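Replication initiation and membrane attachment protein (Geobacillus stearothermophilus 10, PDB 5WTN) probably acts in bacterial replication initiation as a primosomal protein that forms tetramers and binds a primosomal re-initiation protein. Local coordinates at residues A[47-52]-A[107-112]; A[29-34]-A[41-46]; A[248-253]-A[267-272]; A[237-242]-A[281-286]. One frame throughout, in Å; residues are numbered along the deposited sequence.

Interaction 1 (A[47-52]-A[107-112])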
# COMPACT_ATOMS: atom_id res chain seq x y z
N MET A 47 -10.28 0.78 -11.66
CA MET A 47 -9.20 1.62 -11.14
C MET A 47 -9.67 3.06 -11.03
O MET A 47 -9.51 3.71 -10.00
CB MET A 47 -7.97 1.52 -12.03
CG MET A 47 -7.32 0.15 -12.06
SD MET A 47 -6.65 -0.34 -10.46
CE MET A 47 -8.08 -1.11 -9.71
N THR A 48 -10.26 3.57 -12.11
CA THR A 48 -10.80 4.91 -12.12
C THR A 48 -11.88 5.10 -11.03
O THR A 48 -11.86 6.10 -10.31
CB THR A 48 -11.29 5.30 -13.54
OG1 THR A 48 -10.18 5.22 -14.46
CG2 THR A 48 -11.83 6.71 -13.56
N LEU A 49 -12.78 4.15 -10.86
CA LEU A 49 -13.77 4.26 -9.79
C LEU A 49 -13.16 4.34 -8.37
O LEU A 49 -13.57 5.14 -7.54
CB LEU A 49 -14.76 3.12 -9.88
CG LEU A 49 -15.75 3.32 -11.02
CD1 LEU A 49 -16.78 2.20 -11.08
CD2 LEU A 49 -16.43 4.66 -10.84
N TRP A 50 -12.15 3.51 -8.14
CA TRP A 50 -11.38 3.49 -6.90
C TRP A 50 -10.67 4.83 -6.68
O TRP A 50 -10.71 5.37 -5.58
CB TRP A 50 -10.39 2.32 -6.97
CG TRP A 50 -9.38 2.14 -5.85
CD1 TRP A 50 -9.27 2.86 -4.69
CD2 TRP A 50 -8.32 1.15 -5.80
NE1 TRP A 50 -8.22 2.38 -3.93
CE2 TRP A 50 -7.62 1.33 -4.60
CE3 TRP A 50 -7.92 0.12 -6.67
CZ2 TRP A 50 -6.53 0.53 -4.24
CZ3 TRP A 50 -6.83 -0.67 -6.31
CH2 TRP A 50 -6.15 -0.47 -5.11
N GLY A 51 -10.05 5.36 -7.73
CA GLY A 51 -9.45 6.68 -7.66
C GLY A 51 -10.50 7.74 -7.40
O GLY A 51 -10.28 8.66 -6.61
N GLU A 52 -11.66 7.61 -8.05
CA GLU A 52 -12.72 8.59 -7.88
C GLU A 52 -13.26 8.63 -6.47
O GLU A 52 -13.67 9.68 -6.00
CB GLU A 52 -13.87 8.35 -8.87
CG GLU A 52 -13.76 9.16 -10.16
CD GLU A 52 -14.00 10.64 -9.94
OE1 GLU A 52 -15.08 11.16 -10.33
OE2 GLU A 52 -13.11 11.31 -9.38
N TYR A 107 -22.47 4.45 -7.19
CA TYR A 107 -21.56 3.37 -7.56
C TYR A 107 -20.85 2.89 -6.33
O TYR A 107 -19.98 3.58 -5.80
CB TYR A 107 -20.53 3.89 -8.56
CG TYR A 107 -21.12 4.15 -9.91
CD1 TYR A 107 -22.08 3.30 -10.44
CD2 TYR A 107 -20.75 5.25 -10.66
CE1 TYR A 107 -22.65 3.52 -11.69
CE2 TYR A 107 -21.31 5.49 -11.91
CZ TYR A 107 -22.26 4.62 -12.42
OH TYR A 107 -22.83 4.85 -13.66
N GLU A 108 -21.22 1.71 -5.87
CA GLU A 108 -20.68 1.17 -4.62
C GLU A 108 -19.60 0.14 -4.93
O GLU A 108 -19.87 -0.97 -5.41
CB GLU A 108 -21.83 0.60 -3.76
CG GLU A 108 -21.47 -0.40 -2.68
CD GLU A 108 -20.87 0.23 -1.44
OE1 GLU A 108 -20.78 1.48 -1.37
OE2 GLU A 108 -20.47 -0.53 -0.52
N LEU A 109 -18.35 0.51 -4.68
CA LEU A 109 -17.24 -0.36 -5.03
C LEU A 109 -17.09 -1.54 -4.09
O LEU A 109 -17.15 -1.40 -2.87
CB LEU A 109 -15.94 0.42 -5.05
CG LEU A 109 -15.61 1.13 -6.34
CD1 LEU A 109 -14.31 1.82 -6.14
CD2 LEU A 109 -15.48 0.11 -7.45
N ARG A 110 -16.86 -2.71 -4.66
CA ARG A 110 -16.62 -3.89 -3.85
C ARG A 110 -15.21 -4.41 -4.09
O ARG A 110 -14.69 -4.36 -5.19
CB ARG A 110 -17.67 -4.94 -4.19
CG ARG A 110 -19.09 -4.42 -4.02
CD ARG A 110 -20.08 -5.57 -4.04
NE ARG A 110 -19.62 -6.64 -3.16
CZ ARG A 110 -20.13 -6.92 -1.96
NH1 ARG A 110 -21.17 -6.23 -1.49
NH2 ARG A 110 -19.60 -7.90 -1.24
N PRO A 111 -14.56 -4.88 -3.02
CA PRO A 111 -13.20 -5.46 -3.15
C PRO A 111 -13.26 -6.83 -3.80
O PRO A 111 -14.29 -7.51 -3.72
CB PRO A 111 -12.75 -5.57 -1.70
CG PRO A 111 -13.61 -4.55 -0.97
CD PRO A 111 -14.93 -4.63 -1.62
N PRO A 112 -12.17 -7.23 -4.46
CA PRO A 112 -12.25 -8.56 -5.07
C PRO A 112 -12.31 -9.67 -4.03
O PRO A 112 -12.20 -9.45 -2.82
CB PRO A 112 -10.95 -8.66 -5.88
CG PRO A 112 -10.09 -7.56 -5.40
CD PRO A 112 -10.97 -6.49 -4.84
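Y107 OH is gripped by H63 NE2 in a hydrogen bond, with a weaker one to R81 NH1. The other end of Y107 turns to the helix, where its ring carbon CD2 meets L49 CD2 at 4.4 Å. This is a helix-on-sheet contact in the N-terminal domain. Its helices, followed by the hairpin of strands 90-95 and 104-109, are consistent with a winged-helix fold. The axis of helix segment 47-52 runs 9.5 Å from that of strand 107-109, and their directions differ by 98°. The helix therefore crosses the strand at nearly a right angle.

L109 and L49 bury the most surface. The two methyls of L109 rest on the L49-W50 step of the helix. CD1 sits against the peptide between them, 3.4 Å from W50 N and 3.6 Å from L49 C. CD2 lies beside L49 CB at 3.9 Å. No hydrogen bond links the segments; methyl groups pack on side chain and backbone. V16 of the adjacent strand 13-17 touches both L49 and L109 and extends the apolar layer.

W50 joins through its base, not its ring. Its CG stands anti to the backbone N (chi1 175°), which sends the indole away from the strand. M47 CE meets the indole at its edge, in plane. R27 of the second subunit makes a cation-pi contact with the same ring, so W50 spans a sheet contact and a subunit contact. On the strand side, W50 CB lies 4.0 Å from L109 CD1.

Interaction 2 (A[29-34]-A[41-46])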
# COMPACT_ATOMS: atom_id res chain seq x y z
N VAL A 29 -4.84 -9.18 -7.51
CA VAL A 29 -5.94 -10.09 -7.80
C VAL A 29 -6.74 -9.55 -8.97
O VAL A 29 -7.17 -10.30 -9.85
CB VAL A 29 -6.87 -10.26 -6.58
CG1 VAL A 29 -8.12 -11.04 -6.98
CG2 VAL A 29 -6.14 -10.96 -5.45
N LEU A 30 -6.92 -8.23 -8.99
CA LEU A 30 -7.59 -7.58 -10.09
C LEU A 30 -6.82 -7.72 -11.38
O LEU A 30 -7.38 -8.02 -12.43
CB LEU A 30 -7.77 -6.10 -9.79
CG LEU A 30 -8.95 -5.83 -8.87
CD1 LEU A 30 -8.73 -4.47 -8.24
CD2 LEU A 30 -10.27 -5.91 -9.61
N THR A 31 -5.52 -7.52 -11.31
CA THR A 31 -4.74 -7.54 -12.52
C THR A 31 -4.50 -8.94 -13.03
O THR A 31 -4.47 -9.15 -14.24
CB THR A 31 -3.42 -6.85 -12.34
OG1 THR A 31 -3.63 -5.61 -11.66
CG2 THR A 31 -2.77 -6.60 -13.69
N LEU A 32 -4.28 -9.89 -12.11
CA LEU A 32 -3.92 -11.25 -12.52
C LEU A 32 -5.01 -12.30 -12.57
O LEU A 32 -4.83 -13.35 -13.17
CB LEU A 32 -2.77 -11.76 -11.66
CG LEU A 32 -1.61 -10.78 -11.54
CD1 LEU A 32 -0.56 -11.40 -10.66
CD2 LEU A 32 -1.04 -10.47 -12.91
N LEU A 33 -6.15 -12.03 -11.96
CA LEU A 33 -7.16 -13.08 -11.77
C LEU A 33 -8.46 -12.69 -12.44
O LEU A 33 -9.05 -13.44 -13.22
CB LEU A 33 -7.35 -13.44 -10.29
CG LEU A 33 -6.19 -14.11 -9.55
CD1 LEU A 33 -6.64 -14.47 -8.15
CD2 LEU A 33 -5.69 -15.33 -10.29
N TYR A 34 -8.95 -11.52 -12.05
CA TYR A 34 -10.10 -10.94 -12.69
C TYR A 34 -9.89 -10.46 -14.11
O TYR A 34 -10.78 -10.58 -14.92
CB TYR A 34 -10.61 -9.80 -11.84
CG TYR A 34 -11.40 -10.25 -10.66
CD1 TYR A 34 -10.78 -10.72 -9.53
CD2 TYR A 34 -12.79 -10.19 -10.67
CE1 TYR A 34 -11.52 -11.13 -8.44
CE2 TYR A 34 -13.53 -10.58 -9.58
CZ TYR A 34 -12.88 -11.05 -8.47
OH TYR A 34 -13.62 -11.45 -7.39
N ARG A 41 -10.26 -3.29 -20.31
CA ARG A 41 -10.95 -2.00 -20.20
C ARG A 41 -11.73 -1.95 -18.91
O ARG A 41 -11.71 -0.94 -18.24
CB ARG A 41 -11.88 -1.73 -21.39
CG ARG A 41 -11.23 -1.88 -22.75
CD ARG A 41 -12.23 -1.56 -23.85
NE ARG A 41 -12.37 -2.64 -24.82
CZ ARG A 41 -13.38 -3.50 -24.85
NH1 ARG A 41 -14.36 -3.41 -23.96
NH2 ARG A 41 -13.42 -4.46 -25.77
N ALA A 42 -12.38 -3.04 -18.56
CA ALA A 42 -13.12 -3.10 -17.30
C ALA A 42 -12.18 -2.86 -16.11
O ALA A 42 -12.57 -2.21 -15.14
CB ALA A 42 -13.79 -4.42 -17.16
N LEU A 43 -10.95 -3.36 -16.21
CA LEU A 43 -9.98 -3.13 -15.15
C LEU A 43 -9.73 -1.64 -14.94
O LEU A 43 -9.70 -1.16 -13.79
CB LEU A 43 -8.66 -3.86 -15.43
CG LEU A 43 -7.58 -3.70 -14.34
CD1 LEU A 43 -7.87 -4.57 -13.13
CD2 LEU A 43 -6.19 -3.98 -14.85
N ALA A 44 -9.58 -0.90 -16.04
CA ALA A 44 -9.31 0.53 -15.91
C ALA A 44 -10.50 1.26 -15.29
O ALA A 44 -10.30 2.15 -14.46
CB ALA A 44 -8.93 1.13 -17.20
N LEU A 45 -11.72 0.92 -15.69
CA LEU A 45 -12.87 1.56 -15.09
C LEU A 45 -12.89 1.33 -13.58
O LEU A 45 -13.31 2.21 -12.81
CB LEU A 45 -14.15 1.03 -15.72
CG LEU A 45 -15.48 1.51 -15.14
CD1 LEU A 45 -15.61 3.02 -15.16
CD2 LEU A 45 -16.62 0.90 -15.89
N TYR A 46 -12.46 0.15 -13.14
CA TYR A 46 -12.50 -0.18 -11.74
C TYR A 46 -11.44 0.65 -11.02
O TYR A 46 -11.67 1.18 -9.93
CB TYR A 46 -12.27 -1.68 -11.54
CG TYR A 46 -12.39 -2.13 -10.11
CD1 TYR A 46 -13.61 -2.49 -9.58
CD2 TYR A 46 -11.28 -2.20 -9.28
CE1 TYR A 46 -13.74 -2.90 -8.26
CE2 TYR A 46 -11.39 -2.61 -7.94
CZ TYR A 46 -12.63 -2.97 -7.44
OH TYR A 46 -12.78 -3.39 -6.13
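L30 of helix 24-38 presses its two methyls on the ring of Y46 in helix 40-55. CD2 lies over one face, 4.1 Å from the ring centroid and 24° off the normal, a CH-pi contact. CD1 reaches the CE2 and CD2 side of the ring. The two side chains cross at about a right angle.

L43, three residues before Y46, meets the same leucine. Its CD1 touches L30 CB at 3.7 Å and L30 O at 3.6 Å. Its CD2 comes 4.4 Å from T31 OG1. L43 CG is anti to the backbone N (chi1 -179°), and this extends the side chain across to the partner helix.

The helices form an antiparallel pair joined by a short link. Their segments run at 157°, with axes 10.6 Å apart. Helix 24-38 widens into a pi-type turn here: V29 O takes both L33 N (2.9 Å) and Y34 N (3.1 Å).

Further out, T31 OG1 bonds back to R27 O in its own helix. Y46 OH points to R110 O beyond the strand end, but the pair is modelled too close and its geometry is doubtful. M47 of the second subunit packs on T31, so the helix pair also borders the subunit interface.

No hydrogen bond joins the segments. Buried leucine and aromatic surface joins the helices, while the hydroxyl of T31 is satisfied within its own helix.

Interaction 3 (A[248-253]-A[267-272])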
# COMPACT_ATOMS: atom_id res chain seq x y z
N GLN A 248 -26.98 -15.62 35.66
CA GLN A 248 -28.24 -16.34 35.56
C GLN A 248 -29.38 -15.33 35.48
O GLN A 248 -30.22 -15.45 34.59
CB GLN A 248 -28.42 -17.28 36.75
CG GLN A 248 -29.63 -18.18 36.64
CD GLN A 248 -29.80 -19.08 37.85
OE1 GLN A 248 -28.81 -19.51 38.46
NE2 GLN A 248 -31.05 -19.36 38.22
N LYS A 249 -29.39 -14.35 36.37
CA LYS A 249 -30.43 -13.32 36.34
C LYS A 249 -30.46 -12.61 34.98
O LYS A 249 -31.49 -12.60 34.32
CB LYS A 249 -30.27 -12.29 37.47
CG LYS A 249 -31.07 -12.61 38.73
CD LYS A 249 -31.30 -11.35 39.59
CE LYS A 249 -30.01 -10.54 39.77
NZ LYS A 249 -30.10 -9.36 40.70
N LEU A 250 -29.32 -12.06 34.58
CA LEU A 250 -29.20 -11.34 33.32
C LEU A 250 -29.73 -12.17 32.15
O LEU A 250 -30.46 -11.67 31.30
CB LEU A 250 -27.75 -10.98 33.05
CG LEU A 250 -27.07 -10.16 34.15
CD1 LEU A 250 -25.64 -9.83 33.73
CD2 LEU A 250 -27.86 -8.90 34.44
N VAL A 251 -29.38 -13.44 32.12
CA VAL A 251 -29.83 -14.29 31.03
C VAL A 251 -31.35 -14.40 31.12
O VAL A 251 -32.05 -14.15 30.15
CB VAL A 251 -29.11 -15.65 31.04
CG1 VAL A 251 -29.82 -16.65 30.13
CG2 VAL A 251 -27.68 -15.47 30.59
N LEU A 252 -31.84 -14.73 32.31
CA LEU A 252 -33.26 -14.86 32.55
C LEU A 252 -34.07 -13.57 32.28
O LEU A 252 -35.26 -13.62 32.06
CB LEU A 252 -33.51 -15.36 33.97
CG LEU A 252 -33.14 -16.83 34.25
CD1 LEU A 252 -33.35 -17.19 35.71
CD2 LEU A 252 -33.95 -17.76 33.37
N GLY A 253 -33.42 -12.42 32.29
CA GLY A 253 -34.14 -11.19 32.06
C GLY A 253 -34.31 -10.91 30.58
O GLY A 253 -35.27 -10.25 30.18
N ARG A 267 -25.72 -8.11 26.45
CA ARG A 267 -24.64 -7.13 26.57
C ARG A 267 -25.07 -5.88 27.32
O ARG A 267 -24.36 -5.40 28.19
CB ARG A 267 -24.06 -6.76 25.19
CG ARG A 267 -23.19 -7.86 24.54
CD ARG A 267 -22.58 -7.48 23.17
NE ARG A 267 -21.75 -6.27 23.19
CZ ARG A 267 -21.03 -5.85 22.15
NH1 ARG A 267 -21.03 -6.55 21.01
NH2 ARG A 267 -20.29 -4.73 22.23
N ARG A 268 -26.26 -5.36 26.99
CA ARG A 268 -26.79 -4.19 27.68
C ARG A 268 -27.01 -4.45 29.16
O ARG A 268 -26.61 -3.65 30.00
CB ARG A 268 -28.11 -3.74 27.05
CG ARG A 268 -27.98 -3.33 25.59
CD ARG A 268 -29.16 -2.51 25.09
NE ARG A 268 -29.21 -2.54 23.63
CZ ARG A 268 -29.97 -3.38 22.93
NH1 ARG A 268 -30.76 -4.24 23.57
NH2 ARG A 268 -29.94 -3.36 21.60
N ALA A 269 -27.67 -5.56 29.48
CA ALA A 269 -27.94 -5.96 30.85
C ALA A 269 -26.64 -6.01 31.65
O ALA A 269 -26.58 -5.52 32.78
CB ALA A 269 -28.61 -7.30 30.88
N ALA A 270 -25.62 -6.62 31.05
CA ALA A 270 -24.30 -6.71 31.64
C ALA A 270 -23.69 -5.33 31.87
O ALA A 270 -23.22 -5.03 32.97
CB ALA A 270 -23.40 -7.56 30.75
N ARG A 271 -23.70 -4.49 30.83
CA ARG A 271 -23.18 -3.12 30.93
C ARG A 271 -23.90 -2.35 32.04
O ARG A 271 -23.28 -1.57 32.75
CB ARG A 271 -23.28 -2.39 29.58
CG ARG A 271 -22.97 -0.88 29.60
CD ARG A 271 -22.73 -0.26 28.19
NE ARG A 271 -23.58 -0.82 27.13
CZ ARG A 271 -23.15 -1.63 26.16
NH1 ARG A 271 -21.86 -1.97 26.08
NH2 ARG A 271 -24.00 -2.09 25.24
N GLU A 272 -25.20 -2.59 32.20
CA GLU A 272 -25.99 -1.94 33.24
C GLU A 272 -25.58 -2.44 34.63
O GLU A 272 -25.31 -1.65 35.54
CB GLU A 272 -27.48 -2.20 33.01
CG GLU A 272 -28.11 -1.46 31.82
CD GLU A 272 -29.55 -1.90 31.51
OE1 GLU A 272 -30.19 -2.56 32.37
OE2 GLU A 272 -30.05 -1.60 30.40
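Two helix segments approach closely, with L250 CA 6.1 Å from A269 CA, in the C-terminal helical region of the chain. Both keep helical backbone bonds, as in L252 N to Q248 O at 2.9 Å and R271 N to R267 O at 2.9 Å, though those at G253 N are weak.

Three residues make the contact. L250 carries it from its helix. Its CG is anti to its own carbonyl carbon (chi1 -56°), which turns the branch towards helix 263-278, and the two methyls fork over consecutive alanines. CD2 goes to A269, 4.0 Å from its CB and also 4.0 Å from its O. CD1 goes to A270, 4.0 Å from its CA and 4.4 Å from its CB. The branches thus meet backbone as much as side chain, because the alanine side chain ends at CB.

The contact belongs to a helical bundle probably related to the DnaB/DnaD family domain. Helix 227-240 closes one flank: L236 and Y240 touch A270. L266, one turn before A270 in helix 263-278, also touches L250. V251 points away from segment 267-272 and packs on F211 of helix 208-217; it also touches L266. R267 reaches outward instead, and its NH1 bonds to R120 O of the third subunit.

The joined surface is small, 115 Å² in all, and is only partly buried. No hydrogen bond or ion pair crosses it. The helices are probably held here by van der Waals packing and by partial burial of L250, and the short alanine side chains let the backbones come near.

Interaction 4 (A[237-242]-A[281-286])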
# COMPACT_ATOMS: atom_id res chain seq x y z
N ALA A 237 -18.54 -12.01 31.46
CA ALA A 237 -18.08 -12.40 32.78
C ALA A 237 -16.66 -11.90 33.03
O ALA A 237 -16.34 -11.43 34.12
CB ALA A 237 -18.13 -13.90 32.92
N PHE A 238 -15.81 -12.02 32.03
CA PHE A 238 -14.41 -11.69 32.21
C PHE A 238 -14.24 -10.19 32.27
O PHE A 238 -13.52 -9.66 33.11
CB PHE A 238 -13.58 -12.28 31.08
CG PHE A 238 -12.15 -11.81 31.06
CD1 PHE A 238 -11.16 -12.54 31.70
CD2 PHE A 238 -11.80 -10.63 30.41
CE1 PHE A 238 -9.84 -12.09 31.69
CE2 PHE A 238 -10.49 -10.18 30.40
CZ PHE A 238 -9.51 -10.91 31.03
N LEU A 239 -14.89 -9.50 31.34
CA LEU A 239 -14.77 -8.05 31.24
C LEU A 239 -15.34 -7.36 32.48
O LEU A 239 -14.74 -6.42 32.99
CB LEU A 239 -15.50 -7.55 29.98
CG LEU A 239 -15.62 -6.03 29.82
CD1 LEU A 239 -14.27 -5.45 29.53
CD2 LEU A 239 -16.60 -5.65 28.73
N TYR A 240 -16.52 -7.81 32.92
CA TYR A 240 -17.24 -7.19 34.03
C TYR A 240 -17.16 -7.86 35.42
O TYR A 240 -17.69 -7.32 36.40
CB TYR A 240 -18.69 -7.03 33.61
CG TYR A 240 -18.86 -6.05 32.48
CD1 TYR A 240 -18.34 -4.77 32.56
CD2 TYR A 240 -19.55 -6.40 31.33
CE1 TYR A 240 -18.50 -3.86 31.54
CE2 TYR A 240 -19.71 -5.50 30.29
CZ TYR A 240 -19.19 -4.22 30.40
OH TYR A 240 -19.34 -3.30 29.37
N GLY A 241 -16.53 -9.03 35.51
CA GLY A 241 -16.43 -9.73 36.78
C GLY A 241 -17.75 -10.27 37.31
O GLY A 241 -17.92 -10.47 38.52
N ILE A 242 -18.68 -10.54 36.41
CA ILE A 242 -20.00 -11.04 36.79
C ILE A 242 -19.95 -12.50 37.25
O ILE A 242 -19.54 -13.38 36.50
CB ILE A 242 -20.99 -10.92 35.60
CG1 ILE A 242 -21.04 -9.49 35.07
CG2 ILE A 242 -22.39 -11.37 35.99
CD1 ILE A 242 -21.93 -9.33 33.90
N VAL A 281 -17.61 3.38 36.43
CA VAL A 281 -16.19 3.71 36.23
C VAL A 281 -15.46 3.07 35.02
O VAL A 281 -14.38 3.55 34.63
CB VAL A 281 -15.39 3.44 37.53
CG1 VAL A 281 -16.02 4.19 38.71
CG2 VAL A 281 -15.30 1.94 37.83
N GLU A 282 -16.07 2.03 34.42
CA GLU A 282 -15.54 1.24 33.28
C GLU A 282 -14.37 0.31 33.63
O GLU A 282 -13.52 0.66 34.44
CB GLU A 282 -15.07 2.13 32.13
CG GLU A 282 -16.13 2.93 31.40
CD GLU A 282 -15.57 3.59 30.14
OE1 GLU A 282 -15.79 3.04 29.03
OE2 GLU A 282 -14.88 4.64 30.27
N PRO A 283 -14.29 -0.85 32.94
CA PRO A 283 -13.21 -1.82 33.18
C PRO A 283 -11.90 -1.38 32.55
O PRO A 283 -11.93 -0.74 31.50
CB PRO A 283 -13.71 -3.09 32.48
CG PRO A 283 -15.18 -2.87 32.26
CD PRO A 283 -15.34 -1.40 32.07
N ARG A 284 -10.79 -1.74 33.18
CA ARG A 284 -9.47 -1.38 32.67
C ARG A 284 -8.64 -2.64 32.35
O ARG A 284 -8.67 -3.63 33.10
CB ARG A 284 -8.74 -0.47 33.67
CG ARG A 284 -7.32 -0.08 33.29
CD ARG A 284 -6.86 1.16 34.07
NE ARG A 284 -5.41 1.39 33.96
CZ ARG A 284 -4.53 1.00 34.88
NH1 ARG A 284 -4.93 0.36 35.97
NH2 ARG A 284 -3.24 1.26 34.70
N LEU A 285 -7.93 -2.62 31.23
CA LEU A 285 -7.11 -3.75 30.84
C LEU A 285 -5.70 -3.59 31.42
O LEU A 285 -5.08 -2.53 31.29
CB LEU A 285 -7.07 -3.87 29.32
CG LEU A 285 -6.37 -5.08 28.69
CD1 LEU A 285 -7.11 -6.41 28.90
CD2 LEU A 285 -6.16 -4.82 27.22
N VAL A 286 -5.21 -4.65 32.07
CA VAL A 286 -3.89 -4.66 32.70
C VAL A 286 -3.19 -6.00 32.49
O VAL A 286 -3.86 -7.01 32.16
CB VAL A 286 -4.01 -4.36 34.20
CG1 VAL A 286 -4.37 -2.89 34.44
CG2 VAL A 286 -5.04 -5.27 34.84
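P283 wedges its ring against L239 and Y240 at the end of helix 227-240. This is the tight part. P283 CB lies 3.5 Å from L239 O and 3.8 Å from L239 CD1. P283 CG lies 3.5 Å from Y240 CE1 and 3.7 Å from Y240 CD1. The proline meets the Y240 ring obliquely. L239 CD2 lies over one face of that ring, near the rim, so the two helix residues also pack on each other. L239 CG is anti to the backbone N (chi1 173°), which brings its CD1 to the strand.

The rest is looser. F238 and L285 come nearer at their ends but make no close contact. The side chain of R284 starts away from the helix. M123 and R130 of the third subunit pack on F238 and R284. V281 is poorly ordered, and G241, with a positive phi of 68°, is exposed where the helix ends. No hydrogen bond crosses between the segments; the helix end meets the strand through apolar side chains and one carbonyl oxygen.

The contact joins a helix terminus to the start of a strand. Strand 283-287 pairs antiparallel with strand 165-169, with backbone hydrogen bonds between R284 and V168 and between V286 and S166. Y274 of helix 263-278 touches P283 and meets the Y240 ring at about 45°. F127 and V126 of the third subunit pack on L239 and P283. The proline and the helix end thus have both helix 263-278 and the third subunit as neighbours.

In the fold
The four contacts form two groups on opposite sides of the chain's centre. Interactions 1 and 2 share helix 40-55, with centres 11 Å apart. They touch directly: L109 CD2 lies 3.6 Å from Y46 CE1, and P112 CB lies 3.6 Å from Y34 CE1. Interactions 3 and 4 have centres 15 Å apart and meet where L250 CD1 lies 3.7 Å from I242 CD1. Interaction 3 falls between the two segments of interaction 4 along the chain. Centres of the two groups are about 41 to 49 Å apart. Interactions 1 and 2 both touch the second subunit, and interactions 1 and 4 both touch the third, so both groups face partners in the tetramer.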